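11S globulin subunit beta (Cucurbita maxima, PDB 2E9Q) serves as a seed storage protein, an 11S globulin laid down as a nutrient reservoir for the plant. Local coordinates at residues L420-L425 and E434-L439; E49-D54 and G374-I379; K127-R132 and L284-N289. All coordinates share one frame; numbering follows the deposited sequence.

Contact 1 of 3, residues L420-L425 and E434-L439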
ATOM      1  N   LEU A 420       9.433 -32.375   0.640  1.00 43.93           N
ATOM      2  CA  LEU A 420      10.125 -32.747   1.864  1.00 49.15           C
ATOM      3  C   LEU A 420      10.796 -34.105   1.837  1.00 49.20           C
ATOM      4  O   LEU A 420      10.198 -35.094   1.431  1.00 54.05           O
ATOM      5  CB  LEU A 420       9.148 -32.689   3.042  1.00 57.42           C
ATOM      6  CG  LEU A 420       8.568 -31.303   3.361  1.00 45.86           C
ATOM      7  CD1 LEU A 420       7.262 -31.436   4.134  1.00 51.07           C
ATOM      8  CD2 LEU A 420       9.586 -30.506   4.131  1.00 39.13           C
ATOM      9  N   PRO A 421      12.058 -34.165   2.278  1.00 45.57           N
ATOM     10  CA  PRO A 421      12.826 -35.411   2.319  1.00 49.34           C
ATOM     11  C   PRO A 421      12.085 -36.424   3.179  1.00 56.24           C
ATOM     12  O   PRO A 421      11.319 -36.038   4.065  1.00 59.68           O
ATOM     13  CB  PRO A 421      14.143 -34.984   2.961  1.00 43.29           C
ATOM     14  CG  PRO A 421      14.279 -33.553   2.539  1.00 48.80           C
ATOM     15  CD  PRO A 421      12.883 -33.023   2.710  1.00 40.19           C
ATOM     16  N   LEU A 422      12.305 -37.712   2.926  1.00 50.10           N
ATOM     17  CA  LEU A 422      11.645 -38.741   3.714  1.00 55.10           C
ATOM     18  C   LEU A 422      12.092 -38.648   5.168  1.00 45.08           C
ATOM     19  O   LEU A 422      11.303 -38.862   6.074  1.00 44.82           O
ATOM     20  CB  LEU A 422      11.960 -40.138   3.165  1.00 56.12           C
ATOM     21  CG  LEU A 422      11.208 -40.582   1.912  1.00 59.62           C
ATOM     22  CD1 LEU A 422      11.646 -41.990   1.544  1.00 68.43           C
ATOM     23  CD2 LEU A 422       9.709 -40.556   2.166  1.00 50.05           C
ATOM     24  N   GLY A 423      13.365 -38.327   5.383  1.00 57.65           N
ATOM     25  CA  GLY A 423      13.875 -38.203   6.739  1.00 58.95           C
ATOM     26  C   GLY A 423      13.131 -37.141   7.538  1.00 65.68           C
ATOM     27  O   GLY A 423      12.943 -37.280   8.750  1.00 66.25           O
ATOM     28  N   VAL A 424      12.703 -36.081   6.855  1.00 62.46           N
ATOM     29  CA  VAL A 424      11.976 -34.986   7.494  1.00 54.68           C
ATOM     30  C   VAL A 424      10.545 -35.412   7.817  1.00 53.11           C
ATOM     31  O   VAL A 424      10.039 -35.160   8.908  1.00 54.32           O
ATOM     32  CB  VAL A 424      11.963 -33.731   6.579  1.00 48.72           C
ATOM     33  CG1 VAL A 424      11.262 -32.580   7.263  1.00 51.77           C
ATOM     34  CG2 VAL A 424      13.389 -33.334   6.233  1.00 47.35           C
ATOM     35  N   LEU A 425       9.896 -36.069   6.867  1.00 51.99           N
ATOM     36  CA  LEU A 425       8.533 -36.535   7.068  1.00 53.12           C
ATOM     37  C   LEU A 425       8.468 -37.512   8.237  1.00 61.52           C
ATOM     38  O   LEU A 425       7.546 -37.454   9.052  1.00 60.70           O
ATOM     39  CB  LEU A 425       8.030 -37.226   5.808  1.00 51.82           C
ATOM     40  CG  LEU A 425       7.803 -36.323   4.601  1.00 52.94           C
ATOM     41  CD1 LEU A 425       7.806 -37.152   3.327  1.00 44.76           C
ATOM     42  CD2 LEU A 425       6.481 -35.592   4.773  1.00 54.10           C
ATOM     43  N   GLU A 434       9.021 -46.016   5.291  1.00 71.86           N
ATOM     44  CA  GLU A 434       8.061 -46.706   4.434  1.00 73.83           C
ATOM     45  C   GLU A 434       6.731 -45.965   4.409  1.00 66.53           C
ATOM     46  O   GLU A 434       6.180 -45.676   3.344  1.00 67.07           O
ATOM     47  CB  GLU A 434       7.820 -48.134   4.928  1.00 81.49           C
ATOM     48  CG  GLU A 434       7.162 -49.030   3.880  1.00 93.77           C
ATOM     49  CD  GLU A 434       6.346 -50.159   4.492  1.00 99.33           C
ATOM     50  OE1 GLU A 434       6.055 -51.146   3.774  1.00 97.14           O
ATOM     51  OE2 GLU A 434       5.984 -50.051   5.686  1.00103.49           O
ATOM     52  N   GLU A 435       6.218 -45.670   5.596  1.00 72.79           N
ATOM     53  CA  GLU A 435       4.953 -44.959   5.731  1.00 68.20           C
ATOM     54  C   GLU A 435       5.119 -43.558   5.151  1.00 57.64           C
ATOM     55  O   GLU A 435       4.225 -43.034   4.489  1.00 58.14           O
ATOM     56  CB  GLU A 435       4.565 -44.862   7.207  1.00 78.17           C
ATOM     57  CG  GLU A 435       4.766 -46.148   8.002  1.00 77.17           C
ATOM     58  CD  GLU A 435       4.408 -45.978   9.469  1.00 83.17           C
ATOM     59  OE1 GLU A 435       3.204 -45.814   9.771  1.00 80.01           O
ATOM     60  OE2 GLU A 435       5.332 -45.993  10.318  1.00 76.67           O
ATOM     61  N   ALA A 436       6.273 -42.956   5.408  1.00 52.00           N
ATOM     62  CA  ALA A 436       6.551 -41.623   4.898  1.00 62.56           C
ATOM     63  C   ALA A 436       6.514 -41.675   3.375  1.00 66.50           C
ATOM     64  O   ALA A 436       6.107 -40.718   2.716  1.00 70.12           O
ATOM     65  CB  ALA A 436       7.920 -41.152   5.377  1.00 57.45           C
ATOM     66  N   GLN A 437       6.934 -42.810   2.823  1.00 70.54           N
ATOM     67  CA  GLN A 437       6.952 -42.992   1.381  1.00 71.45           C
ATOM     68  C   GLN A 437       5.526 -43.069   0.878  1.00 63.88           C
ATOM     69  O   GLN A 437       5.174 -42.429  -0.108  1.00 67.36           O
ATOM     70  CB  GLN A 437       7.693 -44.275   1.014  1.00 79.82           C
ATOM     71  CG  GLN A 437       8.185 -44.293  -0.417  1.00 85.54           C
ATOM     72  CD  GLN A 437       8.874 -45.588  -0.771  1.00 86.07           C
ATOM     73  OE1 GLN A 437       9.678 -45.641  -1.700  1.00 94.80           O
ATOM     74  NE2 GLN A 437       8.554 -46.648  -0.041  1.00 92.04           N
ATOM     75  N   ARG A 438       4.706 -43.854   1.567  1.00 65.87           N
ATOM     76  CA  ARG A 438       3.302 -44.005   1.192  1.00 68.63           C
ATOM     77  C   ARG A 438       2.572 -42.672   1.348  1.00 66.98           C
ATOM     78  O   ARG A 438       1.646 -42.358   0.601  1.00 66.81           O
ATOM     79  CB  ARG A 438       2.643 -45.085   2.066  1.00 69.41           C
ATOM     80  CG  ARG A 438       1.113 -45.130   1.986  1.00 77.79           C
ATOM     81  CD  ARG A 438       0.575 -46.572   2.037  1.00 86.96           C
ATOM     82  NE  ARG A 438       0.875 -47.280   3.284  1.00 88.79           N
ATOM     83  CZ  ARG A 438       0.202 -47.129   4.423  1.00 92.05           C
ATOM     84  NH1 ARG A 438      -0.828 -46.293   4.491  1.00 86.51           N
ATOM     85  NH2 ARG A 438       0.558 -47.823   5.501  1.00 91.55           N
ATOM     86  N   LEU A 439       3.011 -41.883   2.318  1.00 66.42           N
ATOM     87  CA  LEU A 439       2.393 -40.594   2.582  1.00 66.61           C
ATOM     88  C   LEU A 439       2.658 -39.595   1.453  1.00 67.33           C
ATOM     89  O   LEU A 439       1.719 -39.000   0.917  1.00 66.22           O
ATOM     90  CB  LEU A 439       2.920 -40.044   3.913  0.50 62.69           C
ATOM     91  CG  LEU A 439       2.248 -38.825   4.552  0.50 62.62           C
ATOM     92  CD1 LEU A 439       2.556 -37.573   3.755  0.50 52.89           C
ATOM     93  CD2 LEU A 439       0.748 -39.071   4.642  0.50 57.66           C
TER
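A436 meets L422 and L425 where the first turn of helix 422-429 lies against helix 433-441. The contact is made by apolar side chains, with no hydrogen bond across it. The L422 side chain reaches over the backbone of the second helix: its CD2 methyl is 3.7 Å from A436 CB and 3.6 Å from A436 C, and it lies against the amide of Q437. CG of L422 stands anti to the carbonyl carbon (chi1 -78°), and with CD1 extended, the other methyl, CD2, is turned onto A436. L425, one turn further on, contributes the base of its side chain, L425 CB lying 4.0 Å from A436 CB. Alanine suits the position because its single methyl takes up little room and lets the two leucines close in on it from the other helix, the CA atoms of L425 and A436 being only 5.9 Å apart. P421 occupies the N-cap position, where the residue's own N-H is not needed for the helix's hydrogen bonding, so proline is tolerated, and P421 O accepts L425 N at 3.1 Å. A neighbouring subunit closes over this helix start, its D123 accepting the amide of L422 and its F121 packing on the L422 side chain. Two helices joined by a short linker and pressed against another subunit are characteristic of the helical arm that extends from each cupin barrel in 11S globulins and docks on the next protomer.

Contact 2 of 3, residues E49-D54 and G374-I379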
ATOM      1  N   GLU A  49     -29.107  -7.939  -6.208  1.00 34.88           N
ATOM      2  CA  GLU A  49     -28.943  -8.543  -4.904  1.00 41.27           C
ATOM      3  C   GLU A  49     -27.540  -8.206  -4.386  1.00 47.52           C
ATOM      4  O   GLU A  49     -26.562  -8.216  -5.156  1.00 37.49           O
ATOM      5  CB  GLU A  49     -29.129 -10.054  -5.016  1.00 40.18           C
ATOM      6  CG  GLU A  49     -30.550 -10.471  -5.414  1.00 51.11           C
ATOM      7  CD  GLU A  49     -30.678 -11.969  -5.601  1.00 52.77           C
ATOM      8  OE1 GLU A  49     -30.279 -12.479  -6.671  1.00 53.09           O
ATOM      9  OE2 GLU A  49     -31.158 -12.640  -4.666  1.00 57.69           O
ATOM     10  N   VAL A  50     -27.448  -7.902  -3.089  1.00 40.36           N
ATOM     11  CA  VAL A  50     -26.173  -7.542  -2.470  1.00 39.22           C
ATOM     12  C   VAL A  50     -25.863  -8.368  -1.231  1.00 40.92           C
ATOM     13  O   VAL A  50     -26.742  -8.597  -0.395  1.00 41.73           O
ATOM     14  CB  VAL A  50     -26.160  -6.055  -2.084  1.00 39.97           C
ATOM     15  CG1 VAL A  50     -24.798  -5.668  -1.560  1.00 41.17           C
ATOM     16  CG2 VAL A  50     -26.526  -5.201  -3.293  1.00 46.81           C
ATOM     17  N   TRP A  51     -24.620  -8.829  -1.116  1.00 38.31           N
ATOM     18  CA  TRP A  51     -24.223  -9.613   0.042  1.00 41.17           C
ATOM     19  C   TRP A  51     -23.892  -8.662   1.197  1.00 39.66           C
ATOM     20  O   TRP A  51     -23.825  -7.444   1.006  1.00 39.77           O
ATOM     21  CB  TRP A  51     -23.030 -10.517  -0.284  1.00 38.68           C
ATOM     22  CG  TRP A  51     -23.416 -11.849  -0.865  1.00 40.11           C
ATOM     23  CD1 TRP A  51     -23.337 -13.071  -0.250  1.00 34.81           C
ATOM     24  CD2 TRP A  51     -23.904 -12.101  -2.192  1.00 35.93           C
ATOM     25  NE1 TRP A  51     -23.739 -14.068  -1.114  1.00 40.71           N
ATOM     26  CE2 TRP A  51     -24.091 -13.500  -2.311  1.00 40.26           C
ATOM     27  CE3 TRP A  51     -24.200 -11.280  -3.291  1.00 37.69           C
ATOM     28  CZ2 TRP A  51     -24.562 -14.099  -3.494  1.00 48.04           C
ATOM     29  CZ3 TRP A  51     -24.669 -11.876  -4.469  1.00 43.98           C
ATOM     30  CH2 TRP A  51     -24.845 -13.272  -4.556  1.00 40.10           C
ATOM     31  N   ASP A  52     -23.700  -9.215   2.389  1.00 38.17           N
ATOM     32  CA  ASP A  52     -23.432  -8.386   3.563  1.00 39.81           C
ATOM     33  C   ASP A  52     -21.995  -7.912   3.667  1.00 32.52           C
ATOM     34  O   ASP A  52     -21.126  -8.658   4.080  1.00 37.47           O
ATOM     35  CB  ASP A  52     -23.820  -9.139   4.837  1.00 43.38           C
ATOM     36  CG  ASP A  52     -23.655  -8.288   6.090  1.00 50.28           C
ATOM     37  OD1 ASP A  52     -23.746  -7.047   6.003  1.00 50.39           O
ATOM     38  OD2 ASP A  52     -23.450  -8.867   7.170  1.00 54.14           O
ATOM     39  N   GLN A  53     -21.765  -6.660   3.293  1.00 38.30           N
ATOM     40  CA  GLN A  53     -20.435  -6.070   3.342  1.00 51.81           C
ATOM     41  C   GLN A  53     -19.826  -6.174   4.746  1.00 52.84           C
ATOM     42  O   GLN A  53     -18.618  -6.379   4.887  1.00 45.55           O
ATOM     43  CB  GLN A  53     -20.494  -4.601   2.910  1.00 47.67           C
ATOM     44  CG  GLN A  53     -21.778  -3.904   3.339  1.00 66.31           C
ATOM     45  CD  GLN A  53     -22.948  -4.239   2.421  1.00 73.22           C
ATOM     46  OE1 GLN A  53     -23.101  -3.645   1.351  1.00 82.51           O
ATOM     47  NE2 GLN A  53     -23.769  -5.206   2.825  1.00 81.26           N
ATOM     48  N   ASP A  54     -20.661  -6.050   5.778  1.00 49.79           N
ATOM     49  CA  ASP A  54     -20.161  -6.141   7.150  1.00 45.00           C
ATOM     50  C   ASP A  54     -19.949  -7.573   7.648  1.00 41.64           C
ATOM     51  O   ASP A  54     -19.619  -7.793   8.814  1.00 43.99           O
ATOM     52  CB  ASP A  54     -21.080  -5.370   8.103  1.00 55.27           C
ATOM     53  CG  ASP A  54     -21.241  -3.913   7.706  1.00 60.52           C
ATOM     54  OD1 ASP A  54     -20.219  -3.223   7.488  1.00 61.10           O
ATOM     55  OD2 ASP A  54     -22.400  -3.453   7.611  1.00 79.65           O
ATOM     56  N   GLY A 374     -25.394 -20.265  -5.765  1.00 44.01           N
ATOM     57  CA  GLY A 374     -25.888 -18.979  -5.315  1.00 41.33           C
ATOM     58  C   GLY A 374     -25.238 -18.465  -4.051  1.00 38.93           C
ATOM     59  O   GLY A 374     -25.458 -17.317  -3.669  1.00 41.02           O
ATOM     60  N   GLN A 375     -24.431 -19.300  -3.405  1.00 36.29           N
ATOM     61  CA  GLN A 375     -23.779 -18.887  -2.172  1.00 42.47           C
ATOM     62  C   GLN A 375     -22.319 -18.487  -2.345  1.00 47.93           C
ATOM     63  O   GLN A 375     -21.662 -18.885  -3.307  1.00 42.22           O
ATOM     64  CB  GLN A 375     -23.863 -20.000  -1.125  1.00 45.13           C
ATOM     65  CG  GLN A 375     -25.281 -20.407  -0.736  1.00 44.57           C
ATOM     66  CD  GLN A 375     -25.286 -21.406   0.410  1.00 48.15           C
ATOM     67  OE1 GLN A 375     -24.548 -22.397   0.394  1.00 45.74           O
ATOM     68  NE2 GLN A 375     -26.115 -21.147   1.414  1.00 50.17           N
ATOM     69  N   VAL A 376     -21.822 -17.719  -1.372  1.00 49.28           N
ATOM     70  CA  VAL A 376     -20.446 -17.234  -1.354  1.00 41.91           C
ATOM     71  C   VAL A 376     -19.672 -17.633  -0.092  1.00 40.53           C
ATOM     72  O   VAL A 376     -20.141 -17.428   1.024  1.00 41.65           O
ATOM     73  CB  VAL A 376     -20.416 -15.692  -1.441  1.00 48.52           C
ATOM     74  CG1 VAL A 376     -18.964 -15.188  -1.350  1.00 41.44           C
ATOM     75  CG2 VAL A 376     -21.091 -15.231  -2.737  1.00 44.86           C
ATOM     76  N   LEU A 377     -18.490 -18.209  -0.278  1.00 42.20           N
ATOM     77  CA  LEU A 377     -17.625 -18.580   0.831  1.00 37.22           C
ATOM     78  C   LEU A 377     -16.303 -17.844   0.609  1.00 39.35           C
ATOM     79  O   LEU A 377     -15.654 -18.023  -0.415  1.00 46.16           O
ATOM     80  CB  LEU A 377     -17.374 -20.089   0.884  1.00 31.76           C
ATOM     81  CG  LEU A 377     -16.377 -20.500   1.988  1.00 41.28           C
ATOM     82  CD1 LEU A 377     -16.951 -20.199   3.375  1.00 41.36           C
ATOM     83  CD2 LEU A 377     -16.057 -21.972   1.869  1.00 34.96           C
ATOM     84  N   MET A 378     -15.930 -17.004   1.571  1.00 40.32           N
ATOM     85  CA  MET A 378     -14.705 -16.212   1.518  1.00 34.60           C
ATOM     86  C   MET A 378     -13.631 -17.029   2.202  1.00 42.62           C
ATOM     87  O   MET A 378     -13.740 -17.302   3.396  1.00 50.03           O
ATOM     88  CB  MET A 378     -14.932 -14.900   2.283  1.00 46.37           C
ATOM     89  CG  MET A 378     -14.144 -13.671   1.828  1.00 58.96           C
ATOM     90  SD  MET A 378     -12.354 -13.701   2.082  1.00 58.61           S
ATOM     91  CE  MET A 378     -12.243 -13.162   3.769  1.00 52.78           C
ATOM     92  N   ILE A 379     -12.617 -17.456   1.452  1.00 43.53           N
ATOM     93  CA  ILE A 379     -11.513 -18.226   2.016  1.00 31.95           C
ATOM     94  C   ILE A 379     -10.318 -17.293   2.214  1.00 44.61           C
ATOM     95  O   ILE A 379      -9.710 -16.833   1.242  1.00 40.77           O
ATOM     96  CB  ILE A 379     -11.065 -19.353   1.082  1.00 44.88           C
ATOM     97  CG1 ILE A 379     -12.268 -20.194   0.639  1.00 48.36           C
ATOM     98  CG2 ILE A 379      -9.994 -20.190   1.767  1.00 33.83           C
ATOM     99  CD1 ILE A 379     -12.768 -21.151   1.677  1.00 57.77           C
TER
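The backbones pass each other at a distance, with the CA atoms of W51 and V376 8.6 Å apart and no hydrogen bond between the segments, so the W51 indole has to span the gap. With CG anti to its carbonyl carbon (chi1 -87°), the ring is directed toward the start of strand 376-379. V376 meets it with one branch: CG2 is 3.3 Å from W51 NE1 and 3.5 Å from W51 CE2, lying 3.1 Å out of the indole plane and displaced toward the rim. A backbone oxygen completes the contact: G374 O lies at the ring edge, in its plane, 3.3 Å from W51 CZ2. Glycine fits at 374 because its positive phi (92°) is one that side-chain-bearing residues adopt poorly. The indole N-H itself is used elsewhere, donating to Q35 O, which helps to hold the ring's rotation. Valine is apt opposite a tryptophan: branched and compact, it also touches F58 and M65 from the first half of the chain and V346 and Y348 from the second. The contact thus joins an edge strand of the C-terminal barrel to the N-terminal one, as expected at the interdomain junction of a bicupin.

Contact 3 of 3, residues K127-R132 and L284-N289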
ATOM      1  N   LYS A 127     -16.741   2.099 -28.355  1.00 41.76           N
ATOM      2  CA  LYS A 127     -16.809   0.780 -28.960  1.00 46.27           C
ATOM      3  C   LYS A 127     -17.920   0.003 -28.265  1.00 53.84           C
ATOM      4  O   LYS A 127     -18.128   0.155 -27.063  1.00 57.21           O
ATOM      5  CB  LYS A 127     -15.484   0.039 -28.765  1.00 49.14           C
ATOM      6  CG  LYS A 127     -15.522  -1.435 -29.130  1.00 54.56           C
ATOM      7  CD  LYS A 127     -14.253  -2.157 -28.675  1.00 67.40           C
ATOM      8  CE  LYS A 127     -13.024  -1.696 -29.446  1.00 76.35           C
ATOM      9  NZ  LYS A 127     -11.770  -2.340 -28.946  1.00 79.03           N
ATOM     10  N   ILE A 128     -18.637  -0.818 -29.020  1.00 53.61           N
ATOM     11  CA  ILE A 128     -19.702  -1.627 -28.455  1.00 55.56           C
ATOM     12  C   ILE A 128     -19.099  -3.000 -28.252  1.00 58.12           C
ATOM     13  O   ILE A 128     -18.797  -3.705 -29.213  1.00 63.32           O
ATOM     14  CB  ILE A 128     -20.910  -1.723 -29.403  1.00 58.90           C
ATOM     15  CG1 ILE A 128     -21.557  -0.339 -29.561  1.00 59.04           C
ATOM     16  CG2 ILE A 128     -21.914  -2.737 -28.869  1.00 48.96           C
ATOM     17  CD1 ILE A 128     -22.162   0.217 -28.287  1.00 46.38           C
ATOM     18  N   ARG A 129     -18.935  -3.372 -26.989  1.00 55.62           N
ATOM     19  CA  ARG A 129     -18.318  -4.635 -26.615  1.00 45.47           C
ATOM     20  C   ARG A 129     -19.328  -5.700 -26.224  1.00 52.83           C
ATOM     21  O   ARG A 129     -20.063  -5.546 -25.251  1.00 58.36           O
ATOM     22  CB  ARG A 129     -17.337  -4.396 -25.473  0.50 51.14           C
ATOM     23  CG  ARG A 129     -16.613  -3.073 -25.612  0.50 50.79           C
ATOM     24  CD  ARG A 129     -15.419  -2.967 -24.702  0.50 51.88           C
ATOM     25  NE  ARG A 129     -14.888  -1.609 -24.718  0.50 57.63           N
ATOM     26  CZ  ARG A 129     -13.631  -1.297 -24.438  0.50 51.87           C
ATOM     27  NH1 ARG A 129     -12.769  -2.255 -24.122  0.50 53.90           N
ATOM     28  NH2 ARG A 129     -13.238  -0.030 -24.470  0.50 45.04           N
ATOM     29  N   PRO A 130     -19.383  -6.793 -26.991  1.00 52.75           N
ATOM     30  CA  PRO A 130     -20.311  -7.882 -26.707  1.00 50.44           C
ATOM     31  C   PRO A 130     -19.669  -8.816 -25.686  1.00 54.76           C
ATOM     32  O   PRO A 130     -18.452  -8.818 -25.521  1.00 50.22           O
ATOM     33  CB  PRO A 130     -20.476  -8.545 -28.068  1.00 61.54           C
ATOM     34  CG  PRO A 130     -19.092  -8.410 -28.653  1.00 57.57           C
ATOM     35  CD  PRO A 130     -18.727  -6.985 -28.301  1.00 57.87           C
ATOM     36  N   PHE A 131     -20.491  -9.589 -24.993  1.00 46.31           N
ATOM     37  CA  PHE A 131     -19.986 -10.534 -24.011  1.00 54.12           C
ATOM     38  C   PHE A 131     -21.001 -11.650 -23.892  1.00 48.84           C
ATOM     39  O   PHE A 131     -22.173 -11.472 -24.215  1.00 55.13           O
ATOM     40  CB  PHE A 131     -19.765  -9.850 -22.653  1.00 48.14           C
ATOM     41  CG  PHE A 131     -21.007  -9.255 -22.062  1.00 47.40           C
ATOM     42  CD1 PHE A 131     -21.939 -10.057 -21.415  1.00 47.92           C
ATOM     43  CD2 PHE A 131     -21.258  -7.890 -22.172  1.00 46.27           C
ATOM     44  CE1 PHE A 131     -23.102  -9.505 -20.893  1.00 54.37           C
ATOM     45  CE2 PHE A 131     -22.417  -7.331 -21.654  1.00 47.67           C
ATOM     46  CZ  PHE A 131     -23.341  -8.137 -21.014  1.00 56.68           C
ATOM     47  N   ARG A 132     -20.551 -12.798 -23.416  1.00 55.52           N
ATOM     48  CA  ARG A 132     -21.425 -13.944 -23.284  1.00 56.77           C
ATOM     49  C   ARG A 132     -21.043 -14.771 -22.067  1.00 55.35           C
ATOM     50  O   ARG A 132     -20.009 -14.532 -21.439  1.00 48.73           O
ATOM     51  CB  ARG A 132     -21.309 -14.798 -24.542  1.00 56.15           C
ATOM     52  CG  ARG A 132     -19.896 -15.262 -24.781  1.00 49.41           C
ATOM     53  CD  ARG A 132     -19.790 -16.150 -26.003  1.00 56.23           C
ATOM     54  NE  ARG A 132     -18.658 -17.062 -25.881  1.00 59.29           N
ATOM     55  CZ  ARG A 132     -17.403 -16.681 -25.682  1.00 57.92           C
ATOM     56  NH1 ARG A 132     -17.101 -15.392 -25.583  1.00 64.89           N
ATOM     57  NH2 ARG A 132     -16.452 -17.594 -25.555  1.00 60.89           N
ATOM     58  N   LEU A 284      -5.485  -2.747 -24.369  1.00 51.52           N
ATOM     59  CA  LEU A 284      -5.639  -3.935 -23.533  1.00 53.52           C
ATOM     60  C   LEU A 284      -7.041  -4.537 -23.582  1.00 45.61           C
ATOM     61  O   LEU A 284      -8.030  -3.812 -23.647  1.00 49.91           O
ATOM     62  CB  LEU A 284      -5.293  -3.593 -22.087  1.00 55.62           C
ATOM     63  CG  LEU A 284      -3.870  -3.081 -21.857  1.00 61.01           C
ATOM     64  CD1 LEU A 284      -3.647  -2.852 -20.370  1.00 54.83           C
ATOM     65  CD2 LEU A 284      -2.872  -4.095 -22.391  1.00 58.35           C
ATOM     66  N   ARG A 285      -7.134  -5.860 -23.569  1.00 41.59           N
ATOM     67  CA  ARG A 285      -8.454  -6.474 -23.574  1.00 51.38           C
ATOM     68  C   ARG A 285      -9.044  -6.226 -22.179  1.00 47.45           C
ATOM     69  O   ARG A 285      -8.305  -6.039 -21.211  1.00 36.04           O
ATOM     70  CB  ARG A 285      -8.351  -7.979 -23.842  0.50 51.73           C
ATOM     71  CG  ARG A 285      -7.026  -8.400 -24.443  0.50 53.70           C
ATOM     72  CD  ARG A 285      -6.176  -9.095 -23.398  0.50 52.23           C
ATOM     73  NE  ARG A 285      -4.753  -9.023 -23.697  0.50 39.99           N
ATOM     74  CZ  ARG A 285      -4.065  -7.893 -23.735  0.50 18.13           C
ATOM     75  NH1 ARG A 285      -2.767  -7.905 -24.008  0.50 47.23           N
ATOM     76  NH2 ARG A 285      -4.674  -6.751 -23.513  0.50 25.75           N
ATOM     77  N   LEU A 286     -10.370  -6.185 -22.097  1.00 47.41           N
ATOM     78  CA  LEU A 286     -11.051  -5.936 -20.836  1.00 45.57           C
ATOM     79  C   LEU A 286     -11.906  -7.124 -20.431  1.00 50.74           C
ATOM     80  O   LEU A 286     -12.820  -7.001 -19.613  1.00 47.05           O
ATOM     81  CB  LEU A 286     -11.919  -4.684 -20.945  1.00 49.77           C
ATOM     82  CG  LEU A 286     -11.165  -3.424 -21.368  1.00 45.94           C
ATOM     83  CD1 LEU A 286     -12.049  -2.200 -21.195  1.00 42.84           C
ATOM     84  CD2 LEU A 286      -9.910  -3.292 -20.528  1.00 49.87           C
ATOM     85  N   LYS A 287     -11.610  -8.273 -21.024  1.00 45.97           N
ATOM     86  CA  LYS A 287     -12.331  -9.480 -20.706  1.00 38.15           C
ATOM     87  C   LYS A 287     -11.567 -10.691 -21.172  1.00 47.00           C
ATOM     88  O   LYS A 287     -10.643 -10.583 -21.983  1.00 40.46           O
ATOM     89  CB  LYS A 287     -13.724  -9.483 -21.343  1.00 52.15           C
ATOM     90  CG  LYS A 287     -13.785  -9.708 -22.850  1.00 56.65           C
ATOM     91  CD  LYS A 287     -15.235 -10.004 -23.260  1.00 58.66           C
ATOM     92  CE  LYS A 287     -15.413 -10.144 -24.766  1.00 60.45           C
ATOM     93  NZ  LYS A 287     -15.547  -8.813 -25.448  1.00 65.32           N
ATOM     94  N   GLN A 288     -11.966 -11.840 -20.630  1.00 45.48           N
ATOM     95  CA  GLN A 288     -11.394 -13.140 -20.947  1.00 40.65           C
ATOM     96  C   GLN A 288     -12.460 -14.172 -20.595  1.00 50.89           C
ATOM     97  O   GLN A 288     -13.037 -14.132 -19.504  1.00 46.42           O
ATOM     98  CB  GLN A 288     -10.137 -13.409 -20.116  1.00 38.87           C
ATOM     99  CG  GLN A 288      -9.516 -14.792 -20.370  1.00 37.71           C
ATOM    100  CD  GLN A 288      -8.360 -15.119 -19.431  1.00 42.41           C
ATOM    101  OE1 GLN A 288      -7.655 -14.230 -18.962  1.00 43.25           O
ATOM    102  NE2 GLN A 288      -8.153 -16.407 -19.170  1.00 45.56           N
ATOM    103  N   ASN A 289     -12.740 -15.087 -21.512  1.00 49.43           N
ATOM    104  CA  ASN A 289     -13.738 -16.106 -21.231  1.00 47.89           C
ATOM    105  C   ASN A 289     -13.037 -17.271 -20.566  1.00 54.96           C
ATOM    106  O   ASN A 289     -12.077 -17.822 -21.112  1.00 50.83           O
ATOM    107  CB  ASN A 289     -14.413 -16.583 -22.514  1.00 52.32           C
ATOM    108  CG  ASN A 289     -15.662 -17.391 -22.237  1.00 39.49           C
ATOM    109  OD1 ASN A 289     -16.776 -16.870 -22.273  1.00 49.08           O
ATOM    110  ND2 ASN A 289     -15.481 -18.662 -21.940  1.00 40.79           N
TER
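The polar link is made by K287, whose ammonium group donates to the backbone carbonyl of P130, with K287 NZ 2.9 Å from P130 O. The bond comes in almost along the C=O axis, at a C=O...N angle of 174°. To get there the lysine wedges CG between the backbone N and the carbonyl carbon, runs out extended, and turns at its last torsion to present NZ. A long, flexible amine is well suited to reach a carbonyl on a strand that is no hydrogen-bonding neighbour. The touching parts, 129-132 and 286-289, run 21° apart, yet the CA atoms of R129 and L286 are 9.4 Å from each other, and each strand pairs backbone with a different partner: F131 with G94, Q288 with L136. Here strands of the two sheets of the N-terminal cupin jelly roll face one another. Strand 287-289 closes the edge of one sheet; because it follows C282, which is disulfide-linked to C103 across the processed chains, it would belong to the basic chain while completing a barrel built mostly from the acidic one.

Stacking is the second kind of contact. The R132 guanidinium lies flat over the N289 side-chain amide, the planes 20° apart and R132 NH2 3.4 Å from N289 CG, although the two side chains cross at about a right angle. Two flat groups allow this close approach; R132 NH2 also has weak polar partners in S293 and E294.

The third is apolar-to-cationic packing, in which the L286 side chain abuts the R129 guanidinium. The modelled 3.0 Å between L286 CD1 and R129 NH1 is doubtful, since R129 has two conformers. R129 NH2 forms a salt bridge with E105, which ties the guanidinium to the loop after strand 93-98, while the side chain packs on R96 and I98.

Overall arrangement
From the N terminus, residues 49-54 come first and are met by 374-379 only much later, closing contact 2, a loop of some 320 residues that brings the two cupin barrels together. Within that loop lies contact 3: 127-132 is met by 284-289, which ties the two sheets of the first barrel, and its closure precedes that of contact 2. Both reach the same N-terminal sheet, contact 2 through strand 46-50 and contact 3 through edge strand 287-289, yet their nearest atoms are about 16 Å apart. Contact 1 follows in series as a short local closure between consecutive helices, its centre about 40 Å from that of contact 2, out on the arm that meets a neighbouring subunit.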